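Local coordinates for SWD1-like protein (Myceliophthora thermophila, PDB 6E29) that is a WD-repeat subunit of the COMPASS histone H3K4 methyltransferase complex, represented here by its beta-propeller domain, which probably mediates protein-protein contacts, at residues Val31-Lys36 with Glu321-Arg326. Numbering follows the deposited sequence.
Sequences VRFNRK and EWHPHR
The side chains of Val31 and Glu321 pass one another in opposite directions, Val31 CG2 lying 3.8 Å from Glu321 CG. The bend at chi2 (-65°) brings Glu321 CD toward Arg32, whose NE makes a long salt bridge of 3.8 Å to Glu321 OE1, the two planar groups being 51° apart. Glu321 OE1 also pairs with Arg222, its stronger ionic partner, and receives a bond from a water that in turn accepts from Phe33 N, which would probably spread its negative charge. His323 CA sits over one face of the Phe33 ring, and the edge of the His323 imidazole meets that face in a T-shaped pair with planes at 72°, His323 CD2 reaching Phe33 CE1 at 3.6 Å. Pro324 CD packs against Phe33 CB at 3.6 Å. An alanine in place of Phe33 would probably open a gap beside the edge of His323, leaving CD2 without an aromatic face. Beyond the strand, Asn34 O and Arg35 O rest on Pro324 CG, and His325 NE2 gives Arg35 O a weak hydrogen bond of 3.2 Å. The segments run in nearly the same direction where they touch, on strands 28-33 and 317-322, the innermost strands of adjacent blades in a seven-bladed WD40 beta-propeller.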
ATOM      1  N   VAL B  31      -0.804 -10.326   0.093  1.00 26.17           N
ATOM      2  CA  VAL B  31       0.326 -10.981  -0.583  1.00 25.82           C
ATOM      3  C   VAL B  31       1.238  -9.905  -1.145  1.00 35.99           C
ATOM      4  O   VAL B  31       0.794  -8.803  -1.427  1.00 26.46           O
ATOM      5  CB  VAL B  31      -0.113 -11.879  -1.739  1.00 37.70           C
ATOM      6  CG1 VAL B  31      -0.578 -13.206  -1.194  1.00 31.98           C
ATOM      7  CG2 VAL B  31      -1.166 -11.147  -2.546  1.00 30.35           C
ATOM      8  N   ARG B  32       2.514 -10.245  -1.342  1.00 22.98           N
ATOM      9  CA  ARG B  32       3.502  -9.325  -1.911  1.00 22.60           C
ATOM     10  C   ARG B  32       4.669 -10.153  -2.434  1.00 21.00           C
ATOM     11  O   ARG B  32       5.236 -10.945  -1.679  1.00 25.47           O
ATOM     12  CB  ARG B  32       4.073  -8.307  -0.877  1.00 26.58           C
ATOM     13  CG  ARG B  32       4.823  -7.172  -1.521  1.00 26.69           C
ATOM     14  CD  ARG B  32       3.796  -6.029  -1.825  1.00 41.41           C
ATOM     15  NE  ARG B  32       4.323  -4.929  -2.624  1.00 40.43           N
ATOM     16  CZ  ARG B  32       4.678  -3.739  -2.139  1.00 55.34           C
ATOM     17  NH1 ARG B  32       4.592  -3.490  -0.823  1.00 34.77           N
ATOM     18  NH2 ARG B  32       5.112  -2.792  -2.987  1.00 34.52           N
ATOM     19  N   PHE B  33       5.008  -9.977  -3.713  1.00 27.03           N
ATOM     20  CA  PHE B  33       6.203 -10.626  -4.283  1.00 21.90           C
ATOM     21  C   PHE B  33       7.459  -9.868  -3.858  1.00 28.26           C
ATOM     22  O   PHE B  33       7.411  -8.654  -3.677  1.00 26.14           O
ATOM     23  CB  PHE B  33       6.125 -10.614  -5.809  1.00 28.06           C
ATOM     24  CG  PHE B  33       5.078 -11.526  -6.377  1.00 27.08           C
ATOM     25  CD1 PHE B  33       5.384 -12.871  -6.551  1.00 24.01           C
ATOM     26  CD2 PHE B  33       3.821 -11.058  -6.794  1.00 23.71           C
ATOM     27  CE1 PHE B  33       4.432 -13.805  -7.100  1.00 35.29           C
ATOM     28  CE2 PHE B  33       2.876 -11.994  -7.368  1.00 23.34           C
ATOM     29  CZ  PHE B  33       3.212 -13.373  -7.509  1.00 21.71           C
ATOM     30  N   ASN B  34       8.599 -10.577  -3.720  1.00 33.14           N
ATOM     31  CA  ASN B  34       9.863  -9.851  -3.526  1.00 21.96           C
ATOM     32  C   ASN B  34      10.298  -9.293  -4.886  1.00 35.65           C
ATOM     33  O   ASN B  34       9.615  -9.465  -5.901  1.00 28.33           O
ATOM     34  CB  ASN B  34      10.917 -10.741  -2.833  1.00 24.77           C
ATOM     35  CG  ASN B  34      11.452 -11.869  -3.737  1.00 32.81           C
ATOM     36  OD1 ASN B  34      10.901 -12.147  -4.793  1.00 28.65           O
ATOM     37  ND2 ASN B  34      12.541 -12.533  -3.296  1.00 35.27           N
ATOM     38  N   ARG B  35      11.406  -8.558  -4.927  1.00 29.26           N
ATOM     39  CA  ARG B  35      11.705  -7.830  -6.164  1.00 26.24           C
ATOM     40  C   ARG B  35      12.245  -8.732  -7.254  1.00 36.46           C
ATOM     41  O   ARG B  35      11.989  -8.490  -8.449  1.00 30.65           O
ATOM     42  CB  ARG B  35      12.701  -6.702  -5.873  1.00 44.46           C
ATOM     43  CG  ARG B  35      12.254  -5.865  -4.702  1.00 46.13           C
ATOM     44  CD  ARG B  35      12.855  -4.463  -4.627  1.00 63.76           C
ATOM     45  NE  ARG B  35      11.831  -3.542  -4.134  1.00 62.99           N
ATOM     46  CZ  ARG B  35      11.330  -3.553  -2.899  1.00 69.41           C
ATOM     47  NH1 ARG B  35      11.760  -4.433  -1.993  1.00 70.26           N
ATOM     48  NH2 ARG B  35      10.374  -2.688  -2.569  1.00 64.58           N
ATOM     49  N   LYS B  36      12.986  -9.771  -6.883  1.00 30.49           N
ATOM     50  CA  LYS B  36      13.437 -10.708  -7.905  1.00 34.44           C
ATOM     51  C   LYS B  36      12.298 -11.562  -8.421  1.00 28.31           C
ATOM     52  O   LYS B  36      12.385 -12.075  -9.531  1.00 33.59           O
ATOM     53  CB  LYS B  36      14.559 -11.620  -7.379  1.00 32.57           C
ATOM     54  CG  LYS B  36      15.965 -10.989  -7.483  1.00 57.57           C
ATOM     55  CD  LYS B  36      17.048 -11.784  -6.725  1.00 54.10           C
ATOM     56  CE  LYS B  36      17.868 -12.639  -7.676  1.00 56.54           C
ATOM     57  NZ  LYS B  36      16.949 -13.697  -8.219  1.00 49.71           N
ATOM     58  N   GLU B 321      -1.940  -8.608  -6.367  1.00 19.50           N
ATOM     59  CA  GLU B 321      -0.552  -8.203  -6.587  1.00 24.67           C
ATOM     60  C   GLU B 321      -0.075  -8.815  -7.884  1.00 19.35           C
ATOM     61  O   GLU B 321      -0.328 -10.000  -8.128  1.00 18.22           O
ATOM     62  CB  GLU B 321       0.384  -8.698  -5.483  1.00 28.53           C
ATOM     63  CG  GLU B 321       0.212  -7.957  -4.202  1.00 45.12           C
ATOM     64  CD  GLU B 321       0.616  -6.497  -4.344  1.00 58.30           C
ATOM     65  OE1 GLU B 321       1.647  -6.196  -5.008  1.00 38.44           O
ATOM     66  OE2 GLU B 321      -0.125  -5.660  -3.808  1.00 36.96           O
ATOM     67  N   TRP B 322       0.596  -8.034  -8.719  1.00 18.56           N
ATOM     68  CA  TRP B 322       1.229  -8.595  -9.903  1.00 22.03           C
ATOM     69  C   TRP B 322       2.656  -9.063  -9.614  1.00 18.86           C
ATOM     70  O   TRP B 322       3.372  -8.444  -8.809  1.00 22.98           O
ATOM     71  CB  TRP B 322       1.326  -7.542 -11.005  1.00 23.04           C
ATOM     72  CG  TRP B 322       0.020  -7.071 -11.613  1.00 19.98           C
ATOM     73  CD1 TRP B 322      -0.807  -6.079 -11.135  1.00 17.85           C
ATOM     74  CD2 TRP B 322      -0.550  -7.510 -12.851  1.00 20.71           C
ATOM     75  NE1 TRP B 322      -1.854  -5.873 -12.019  1.00 19.27           N
ATOM     76  CE2 TRP B 322      -1.702  -6.723 -13.081  1.00 20.15           C
ATOM     77  CE3 TRP B 322      -0.185  -8.467 -13.804  1.00 28.03           C
ATOM     78  CZ2 TRP B 322      -2.497  -6.893 -14.198  1.00 32.45           C
ATOM     79  CZ3 TRP B 322      -0.987  -8.629 -14.914  1.00 31.91           C
ATOM     80  CH2 TRP B 322      -2.114  -7.847 -15.099  1.00 21.79           C
ATOM     81  N   HIS B 323       3.103 -10.061 -10.381  1.00 19.16           N
ATOM     82  CA  HIS B 323       4.511 -10.491 -10.328  1.00 21.91           C
ATOM     83  C   HIS B 323       5.427  -9.369 -10.863  1.00 37.05           C
ATOM     84  O   HIS B 323       5.035  -8.622 -11.767  1.00 22.56           O
ATOM     85  CB  HIS B 323       4.656 -11.768 -11.162  1.00 20.64           C
ATOM     86  CG  HIS B 323       5.976 -12.447 -10.994  1.00 19.57           C
ATOM     87  ND1 HIS B 323       7.055 -12.186 -11.812  1.00 26.60           N
ATOM     88  CD2 HIS B 323       6.393 -13.372 -10.092  1.00 22.55           C
ATOM     89  CE1 HIS B 323       8.081 -12.941 -11.430  1.00 30.55           C
ATOM     90  NE2 HIS B 323       7.709 -13.651 -10.381  1.00 33.31           N
ATOM     91  N   PRO B 324       6.644  -9.201 -10.310  1.00 20.83           N
ATOM     92  CA  PRO B 324       7.487  -8.059 -10.741  1.00 23.98           C
ATOM     93  C   PRO B 324       8.126  -8.213 -12.106  1.00 25.20           C
ATOM     94  O   PRO B 324       8.772  -7.246 -12.581  1.00 24.39           O
ATOM     95  CB  PRO B 324       8.594  -7.990  -9.664  1.00 24.76           C
ATOM     96  CG  PRO B 324       8.651  -9.445  -9.117  1.00 29.28           C
ATOM     97  CD  PRO B 324       7.201  -9.898  -9.141  1.00 23.98           C
ATOM     98  N   HIS B 325       8.044  -9.392 -12.739  1.00 23.37           N
ATOM     99  CA  HIS B 325       8.730  -9.587 -14.015  1.00 24.66           C
ATOM    100  C   HIS B 325       7.809 -10.191 -15.066  1.00 25.86           C
ATOM    101  O   HIS B 325       8.008  -9.971 -16.265  1.00 25.84           O
ATOM    102  CB  HIS B 325       9.984 -10.469 -13.877  1.00 25.48           C
ATOM    103  CG  HIS B 325      11.069  -9.793 -13.096  1.00 30.28           C
ATOM    104  ND1 HIS B 325      11.802  -8.750 -13.627  1.00 33.93           N
ATOM    105  CD2 HIS B 325      11.499  -9.951 -11.816  1.00 31.43           C
ATOM    106  CE1 HIS B 325      12.656  -8.306 -12.715  1.00 44.00           C
ATOM    107  NE2 HIS B 325      12.483  -9.004 -11.601  1.00 35.73           N
ATOM    108  N   ARG B 326       6.842 -10.982 -14.633  1.00 23.51           N
ATOM    109  CA  ARG B 326       6.028 -11.739 -15.571  1.00 25.03           C
ATOM    110  C   ARG B 326       4.556 -11.343 -15.469  1.00 24.93           C
ATOM    111  O   ARG B 326       4.115 -10.806 -14.457  1.00 23.95           O
ATOM    112  CB  ARG B 326       6.106 -13.248 -15.312  1.00 24.40           C
ATOM    113  CG  ARG B 326       7.572 -13.857 -15.309  1.00 26.94           C
ATOM    114  CD  ARG B 326       8.230 -13.732 -16.687  1.00 33.07           C
ATOM    115  NE  ARG B 326       9.610 -14.247 -16.650  1.00 46.51           N
ATOM    116  CZ  ARG B 326       9.940 -15.525 -16.827  1.00 54.90           C
ATOM    117  NH1 ARG B 326       9.000 -16.445 -17.095  1.00 45.08           N
ATOM    118  NH2 ARG B 326      11.211 -15.887 -16.742  1.00 41.50           N
TER
HETATM  119  O   HOH W   1       3.764  -7.767  -5.045  1.00 31.23           O